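Local coordinates for protein type III effector HopU1 (Pseudomonas syringae pv. tomato, PDB 3U0J) that acts as an ADP-ribosyltransferase effector with an RNA-binding target in plant immunity, probably transferring ADP-ribose from NAD+ to arginine side chains, at residues D86-E91 against N156-D160; T178-L182 against N217-Q221; R191-F197 against P245-F250. The contacts are given in a common frame with arbitrary orientation. Numbering follows the deposited sequence.

Contact 1 (D86-E91 against N156-D160); sequences DVYPEE and NRLMD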
# COMPACT_ATOMS: atom_id res chain seq x y z
N ASP A 86 -20.07 -0.04 3.96
CA ASP A 86 -19.72 0.40 5.30
C ASP A 86 -18.28 0.85 5.42
O ASP A 86 -17.62 0.60 6.42
CB ASP A 86 -19.98 -0.71 6.30
CG ASP A 86 -21.40 -1.16 6.27
OD1 ASP A 86 -21.65 -2.32 5.86
OD2 ASP A 86 -22.28 -0.34 6.60
N VAL A 87 -17.79 1.52 4.38
CA VAL A 87 -16.47 2.11 4.39
C VAL A 87 -16.63 3.62 4.28
O VAL A 87 -17.35 4.10 3.41
CB VAL A 87 -15.63 1.61 3.21
CG1 VAL A 87 -14.23 2.21 3.28
CG2 VAL A 87 -15.56 0.10 3.23
N TYR A 88 -15.95 4.37 5.14
CA TYR A 88 -16.10 5.81 5.15
C TYR A 88 -15.35 6.52 4.02
O TYR A 88 -14.40 5.97 3.46
CB TYR A 88 -15.67 6.35 6.51
CG TYR A 88 -16.61 5.95 7.61
CD1 TYR A 88 -17.69 6.75 7.96
CD2 TYR A 88 -16.43 4.76 8.31
CE1 TYR A 88 -18.55 6.39 8.98
CE2 TYR A 88 -17.28 4.40 9.34
CZ TYR A 88 -18.34 5.21 9.66
OH TYR A 88 -19.20 4.85 10.68
N PRO A 89 -15.80 7.73 3.66
CA PRO A 89 -15.12 8.54 2.64
C PRO A 89 -13.68 8.87 3.05
O PRO A 89 -12.78 8.93 2.22
CB PRO A 89 -15.96 9.81 2.60
CG PRO A 89 -17.31 9.37 3.01
CD PRO A 89 -17.10 8.30 4.04
N GLU A 90 -13.47 9.08 4.34
CA GLU A 90 -12.13 9.35 4.83
C GLU A 90 -11.23 8.14 4.52
O GLU A 90 -10.05 8.30 4.24
CB GLU A 90 -12.15 9.69 6.34
CG GLU A 90 -12.85 11.01 6.68
CD GLU A 90 -14.39 10.90 6.82
OE1 GLU A 90 -15.00 9.87 6.44
OE2 GLU A 90 -15.01 11.87 7.33
N GLU A 91 -11.80 6.94 4.54
CA GLU A 91 -11.01 5.75 4.27
C GLU A 91 -10.73 5.60 2.78
O GLU A 91 -9.60 5.32 2.36
CB GLU A 91 -11.70 4.51 4.84
CG GLU A 91 -11.46 4.36 6.33
CD GLU A 91 -12.61 3.72 7.08
OE1 GLU A 91 -13.70 3.53 6.48
OE2 GLU A 91 -12.42 3.38 8.27
N ASN A 156 -8.98 -2.85 6.72
CA ASN A 156 -9.71 -3.76 7.59
C ASN A 156 -11.19 -3.86 7.20
O ASN A 156 -11.70 -4.97 7.03
CB ASN A 156 -9.52 -3.41 9.08
CG ASN A 156 -8.21 -3.97 9.67
OD1 ASN A 156 -7.69 -4.96 9.19
ND2 ASN A 156 -7.70 -3.34 10.72
N ARG A 157 -11.86 -2.71 7.06
CA ARG A 157 -13.24 -2.63 6.58
C ARG A 157 -13.41 -3.45 5.30
O ARG A 157 -14.36 -4.20 5.15
CB ARG A 157 -13.60 -1.18 6.24
CG ARG A 157 -14.52 -0.41 7.18
CD ARG A 157 -13.84 -0.21 8.46
NE ARG A 157 -14.06 1.07 9.15
CZ ARG A 157 -14.87 1.22 10.20
NH1 ARG A 157 -15.66 0.23 10.59
NH2 ARG A 157 -14.92 2.38 10.83
N LEU A 158 -12.49 -3.29 4.35
CA LEU A 158 -12.61 -3.99 3.07
C LEU A 158 -12.31 -5.48 3.15
O LEU A 158 -13.02 -6.29 2.56
CB LEU A 158 -11.69 -3.37 2.00
CG LEU A 158 -12.03 -2.01 1.38
CD1 LEU A 158 -10.79 -1.43 0.67
CD2 LEU A 158 -13.23 -2.09 0.43
N MET A 159 -11.25 -5.85 3.85
CA MET A 159 -10.98 -7.27 4.02
C MET A 159 -12.17 -7.93 4.75
O MET A 159 -12.48 -9.08 4.53
CB MET A 159 -9.63 -7.51 4.70
CG MET A 159 -8.42 -7.38 3.77
SD MET A 159 -6.83 -7.77 4.53
CE MET A 159 -6.90 -6.59 5.85
N ASP A 160 -12.87 -7.18 5.60
CA ASP A 160 -13.99 -7.76 6.34
C ASP A 160 -15.10 -8.23 5.44
O ASP A 160 -15.76 -9.23 5.72
CB ASP A 160 -14.56 -6.80 7.37
CG ASP A 160 -13.73 -6.76 8.63
OD1 ASP A 160 -12.85 -7.64 8.77
OD2 ASP A 160 -13.96 -5.84 9.46

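Contact 2 (T178-L182 against N217-Q221); sequences TIARL and NIAFQ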
# COMPACT_ATOMS: atom_id res chain seq x y z
N THR A 178 20.83 -6.70 -2.79
CA THR A 178 19.43 -7.02 -2.57
C THR A 178 19.08 -8.47 -2.99
O THR A 178 18.50 -9.24 -2.22
CB THR A 178 18.47 -6.01 -3.27
OG1 THR A 178 18.69 -4.69 -2.75
CG2 THR A 178 17.01 -6.40 -3.04
N ILE A 179 19.46 -8.83 -4.21
CA ILE A 179 19.21 -10.19 -4.70
C ILE A 179 19.79 -11.24 -3.75
O ILE A 179 19.10 -12.19 -3.36
CB ILE A 179 19.80 -10.39 -6.12
CG1 ILE A 179 19.06 -9.52 -7.14
CG2 ILE A 179 19.73 -11.84 -6.53
CD1 ILE A 179 19.75 -9.39 -8.48
N ALA A 180 21.05 -11.06 -3.37
CA ALA A 180 21.73 -11.95 -2.44
C ALA A 180 20.96 -12.12 -1.12
O ALA A 180 20.87 -13.24 -0.56
CB ALA A 180 23.14 -11.45 -2.18
N ARG A 181 20.41 -11.03 -0.61
CA ARG A 181 19.68 -11.11 0.65
C ARG A 181 18.50 -12.05 0.52
O ARG A 181 18.24 -12.86 1.41
CB ARG A 181 19.21 -9.74 1.11
CG ARG A 181 18.49 -9.78 2.44
CD ARG A 181 17.89 -8.43 2.73
NE ARG A 181 18.93 -7.43 2.93
CZ ARG A 181 18.83 -6.16 2.56
NH1 ARG A 181 17.72 -5.73 1.94
NH2 ARG A 181 19.84 -5.32 2.79
N LEU A 182 17.77 -11.94 -0.58
CA LEU A 182 16.57 -12.74 -0.75
C LEU A 182 16.94 -14.21 -0.86
O LEU A 182 16.32 -15.06 -0.21
CB LEU A 182 15.77 -12.29 -1.96
CG LEU A 182 15.18 -10.91 -1.72
CD1 LEU A 182 14.57 -10.31 -2.96
CD2 LEU A 182 14.16 -11.01 -0.60
N ASN A 217 13.97 -6.21 -12.21
CA ASN A 217 14.74 -7.45 -12.34
C ASN A 217 14.44 -8.45 -11.22
O ASN A 217 14.88 -9.60 -11.28
CB ASN A 217 16.25 -7.16 -12.38
CG ASN A 217 16.73 -6.45 -11.15
OD1 ASN A 217 15.96 -5.75 -10.49
ND2 ASN A 217 18.00 -6.62 -10.82
N ILE A 218 13.69 -8.02 -10.22
CA ILE A 218 13.24 -8.95 -9.17
C ILE A 218 11.72 -9.11 -9.18
O ILE A 218 10.99 -8.14 -8.99
CB ILE A 218 13.69 -8.46 -7.80
CG1 ILE A 218 15.23 -8.35 -7.78
CG2 ILE A 218 13.18 -9.38 -6.70
CD1 ILE A 218 15.77 -7.60 -6.58
N ALA A 219 11.24 -10.32 -9.42
CA ALA A 219 9.80 -10.55 -9.42
C ALA A 219 9.37 -11.32 -8.19
O ALA A 219 10.06 -12.24 -7.75
CB ALA A 219 9.36 -11.31 -10.68
N PHE A 220 8.22 -10.95 -7.64
CA PHE A 220 7.66 -11.67 -6.52
C PHE A 220 6.33 -12.27 -6.93
O PHE A 220 5.43 -11.56 -7.37
CB PHE A 220 7.43 -10.73 -5.34
CG PHE A 220 8.69 -10.31 -4.66
CD1 PHE A 220 9.22 -11.06 -3.64
CD2 PHE A 220 9.34 -9.15 -5.04
CE1 PHE A 220 10.40 -10.66 -3.00
CE2 PHE A 220 10.51 -8.75 -4.39
CZ PHE A 220 11.03 -9.51 -3.37
N GLN A 221 6.21 -13.58 -6.78
CA GLN A 221 4.95 -14.22 -7.04
C GLN A 221 4.39 -14.63 -5.71
O GLN A 221 4.90 -15.55 -5.08
CB GLN A 221 5.13 -15.44 -7.92
CG GLN A 221 3.84 -16.18 -8.14
CD GLN A 221 4.07 -17.41 -8.98
OE1 GLN A 221 4.58 -17.31 -10.10
NE2 GLN A 221 3.70 -18.56 -8.45

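Contact 3 (R191-F197 against P245-F250); sequences RYVEPAF and PMMSEF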
# COMPACT_ATOMS: atom_id res chain seq x y z
N ARG A 191 11.80 -15.45 7.26
CA ARG A 191 10.63 -14.82 6.67
C ARG A 191 10.93 -13.49 5.98
O ARG A 191 11.76 -12.70 6.43
CB ARG A 191 9.55 -14.62 7.73
CG ARG A 191 8.98 -15.93 8.24
CD ARG A 191 8.18 -15.74 9.50
NE ARG A 191 7.53 -17.00 9.86
CZ ARG A 191 6.52 -17.10 10.73
NH1 ARG A 191 6.05 -16.02 11.34
NH2 ARG A 191 6.00 -18.30 10.98
N TYR A 192 10.27 -13.26 4.86
CA TYR A 192 10.27 -11.95 4.28
C TYR A 192 9.18 -11.16 4.99
O TYR A 192 8.01 -11.53 4.97
CB TYR A 192 9.97 -12.02 2.79
CG TYR A 192 10.02 -10.68 2.10
CD1 TYR A 192 8.84 -10.01 1.79
CD2 TYR A 192 11.22 -10.08 1.77
CE1 TYR A 192 8.86 -8.79 1.15
CE2 TYR A 192 11.25 -8.85 1.13
CZ TYR A 192 10.07 -8.21 0.82
OH TYR A 192 10.07 -6.98 0.20
N VAL A 193 9.59 -10.06 5.62
CA VAL A 193 8.66 -9.23 6.39
C VAL A 193 8.68 -7.80 5.88
O VAL A 193 9.74 -7.17 5.78
CB VAL A 193 9.04 -9.25 7.87
CG1 VAL A 193 8.15 -8.28 8.66
CG2 VAL A 193 8.93 -10.66 8.43
N GLU A 194 7.49 -7.29 5.55
CA GLU A 194 7.36 -5.91 5.08
C GLU A 194 6.62 -5.02 6.10
O GLU A 194 5.40 -5.15 6.29
CB GLU A 194 6.65 -5.87 3.73
CG GLU A 194 6.26 -4.46 3.32
CD GLU A 194 7.46 -3.55 3.20
OE1 GLU A 194 7.66 -2.69 4.08
OE2 GLU A 194 8.22 -3.73 2.23
N PRO A 195 7.35 -4.12 6.77
CA PRO A 195 6.73 -3.29 7.81
C PRO A 195 5.74 -2.29 7.24
O PRO A 195 4.81 -1.88 7.94
CB PRO A 195 7.91 -2.54 8.43
CG PRO A 195 9.11 -3.44 8.13
CD PRO A 195 8.82 -4.07 6.80
N ALA A 196 5.91 -1.90 5.99
CA ALA A 196 5.00 -0.93 5.39
C ALA A 196 3.81 -1.62 4.74
O ALA A 196 3.65 -2.83 4.87
CB ALA A 196 5.74 -0.05 4.41
N PHE A 197 2.98 -0.86 4.03
CA PHE A 197 1.81 -1.39 3.33
C PHE A 197 2.24 -1.97 2.00
O PHE A 197 2.51 -1.20 1.08
CB PHE A 197 0.83 -0.24 3.05
CG PHE A 197 0.25 0.37 4.28
CD1 PHE A 197 -0.85 -0.19 4.89
CD2 PHE A 197 0.81 1.49 4.83
CE1 PHE A 197 -1.37 0.36 6.05
CE2 PHE A 197 0.30 2.04 5.98
CZ PHE A 197 -0.80 1.48 6.59
N PRO A 245 -1.99 -5.17 4.93
CA PRO A 245 -1.82 -4.40 6.17
C PRO A 245 -0.35 -4.33 6.59
O PRO A 245 0.41 -5.21 6.20
CB PRO A 245 -2.59 -5.23 7.21
CG PRO A 245 -3.48 -6.14 6.43
CD PRO A 245 -2.75 -6.42 5.16
N MET A 246 0.02 -3.32 7.38
CA MET A 246 1.37 -3.23 7.97
C MET A 246 1.86 -4.60 8.49
O MET A 246 1.06 -5.42 8.94
CB MET A 246 1.38 -2.24 9.14
CG MET A 246 1.11 -0.79 8.78
SD MET A 246 0.90 0.18 10.29
CE MET A 246 0.27 -1.04 11.42
N MET A 247 3.17 -4.82 8.44
CA MET A 247 3.78 -6.02 9.02
C MET A 247 3.28 -7.34 8.44
O MET A 247 3.07 -8.31 9.17
CB MET A 247 3.62 -6.05 10.55
CG MET A 247 4.70 -5.25 11.27
SD MET A 247 6.38 -5.79 10.89
CE MET A 247 7.25 -4.26 11.14
N SER A 248 3.11 -7.36 7.12
CA SER A 248 2.81 -8.61 6.43
C SER A 248 4.05 -9.49 6.38
O SER A 248 5.18 -9.01 6.23
CB SER A 248 2.31 -8.33 5.03
OG SER A 248 3.36 -7.79 4.26
N GLU A 249 3.83 -10.79 6.50
CA GLU A 249 4.90 -11.74 6.71
C GLU A 249 4.81 -12.87 5.69
O GLU A 249 3.72 -13.40 5.47
CB GLU A 249 4.75 -12.30 8.13
CG GLU A 249 6.05 -12.55 8.85
CD GLU A 249 5.94 -12.33 10.35
OE1 GLU A 249 5.07 -11.54 10.81
OE2 GLU A 249 6.76 -12.94 11.07
N PHE A 250 5.94 -13.24 5.08
CA PHE A 250 5.94 -14.30 4.04
C PHE A 250 7.04 -15.35 4.17
O PHE A 250 8.17 -15.06 4.58
CB PHE A 250 6.01 -13.69 2.63
CG PHE A 250 4.99 -12.63 2.39
CD1 PHE A 250 3.76 -12.94 1.83
CD2 PHE A 250 5.25 -11.31 2.74
CE1 PHE A 250 2.81 -11.96 1.63
CE2 PHE A 250 4.31 -10.32 2.54
CZ PHE A 250 3.08 -10.65 1.98
O HOH W 1 2.23 -4.96 4.04

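Contact 1 (D86-E91 against N156-D160)
The side chain of Arg157 lies across the turn that leads into helix 89-99 and overlaps Asp86, Val87, Tyr88 and Glu91. Its CG comes within 3.3 Å of Asp86 O, and its CB packs at 3.8 Å on Val87 CG2. Further out, Arg157 NE donates a nearly straight hydrogen bond to Glu91 OE2 (3.0 Å), which makes a salt bridge. Arg157 NH2 sits 3.4 Å from Tyr88 CE2, near the edge of the ring. The other carboxylate oxygen, Glu91 OE1, accepts from Tyr88 N at 2.8 Å. Tyr88 is the N-cap residue, so this is the N3-to-N-cap half of a capping box. Glu91 thus serves the helix start and the arginine together. Val87 CG2 also reaches Leu158 CD2 at 4.3 Å. Glu91 OE2 is further bonded to Ser153 and Ser39, and Arg44 of helix 41-52 makes a cation-pi contact with Tyr88. The contact joins the start of helix 89-99 to helix 145-162, with helix 41-52 alongside.

Contact 2 (T178-L182 against N217-Q221)
A classic beta bulge opens strand 218-224: Asn217 and Ile218 both face Ile172 of the neighbouring strand 167-172. Just beside this irregularity, helix 176-188 packs on the strand. Ile218 points its CA-to-CB bond toward the helix and is central to the contact. Its CD1 lies 3.9 Å from Thr178 CG2 and 3.9 Å from Ile179 CG1, so it meets two successive helix residues. Its CG2 lies 4.1 Å from Leu182 CD1, one turn further along. The same Leu182 CD1 also touches Phe220 CZ at 3.7 Å. Leu182 therefore spans Ile218 and Phe220, the alternate residues that a strand presents on one face. Ala219, between them, packs on Val209 and Phe210 instead.

The contact is apolar apart from its border. There Ile179 CD1 touches Asn217 ND2 at 4.0 Å, while the amide itself donates to the backbone oxygen of Gly174. The axes of helix 178-182 and strand 218-221 approach to 11.0 Å and run 32° apart in the same general direction. That gap is filled by side chains from both sides. Phe265 of strand 263-269 extends the patch, touching Leu182 and Ile218, and Phe220 also meets Tyr192.

This is a helix laid over one face of a mixed beta sheet. In sequence the helix lies between strands 167-172 and 192-194, the two outer strands of that sheet. The arrangement is consistent with the ADP-ribosyltransferase fold, whose core is built on beta sheets flanked by helices.

Contact 3 (R191-F197 against P245-F250)
Two antiparallel strands meet here at one edge of the mixed sheet in the ADP-ribosyltransferase domain. Tyr192 and Phe250 form a hydrogen-bonded pair: Tyr192 N to Phe250 O is 2.8 Å, and Phe250 N to Tyr192 O is 2.7 Å. Val193 and Glu249 follow as a non-hydrogen-bonded pair. Glu194 and Ser248 are hydrogen-bonded again, with Glu194 N to Ser248 O at 3.0 Å and a weak return bond from Ser248 N to Glu194 O at 3.3 Å. On the Val193 face, Val193 CG2 packs on Glu249 CG at 3.5 Å. Glu249 OE2 makes a salt bridge with Arg191 NH1 (3.2 Å), and its other oxygen pairs with Arg133. Beyond the strands, Pro195 CB touches Met247 CE at 3.3 Å. Met246 CG sits over the Phe197 ring, 4.0 Å from its centroid, in a CH-pi contact. Between the two segments, a water oxygen lies 2.7 Å from Ala196 O, 2.8 Å from Pro245 O and 3.1 Å from Ser248 OG, linking all three. Strand 192-194 is the outer strand, and strand 263-269 flanks strand 248-257 on its other side. Phe197 and Met246 pack against helices 116-126 and 145-162.

Contact 2 is buried, while contacts 1 and 3 are partly buried. Contacts 2 and 3 share the mixed sheet: one covers it with a helix, the other pairs its edge strand. They touch through Leu182 CD2 and Tyr192 CD2, 3.9 Å apart. Contact 1 joins helices on the opposite side of the chain's centre from contact 2, with nearest atoms about 17 Å apart. Contact 3 bridges them, since Met159 CE meets Pro245 CG at 3.5 Å. The chemistry follows the place. Contact 1 centres on a salt bridge, contact 2 on aliphatic and aromatic side chains, and contact 3 on backbone hydrogen bonds with a peripheral ion pair.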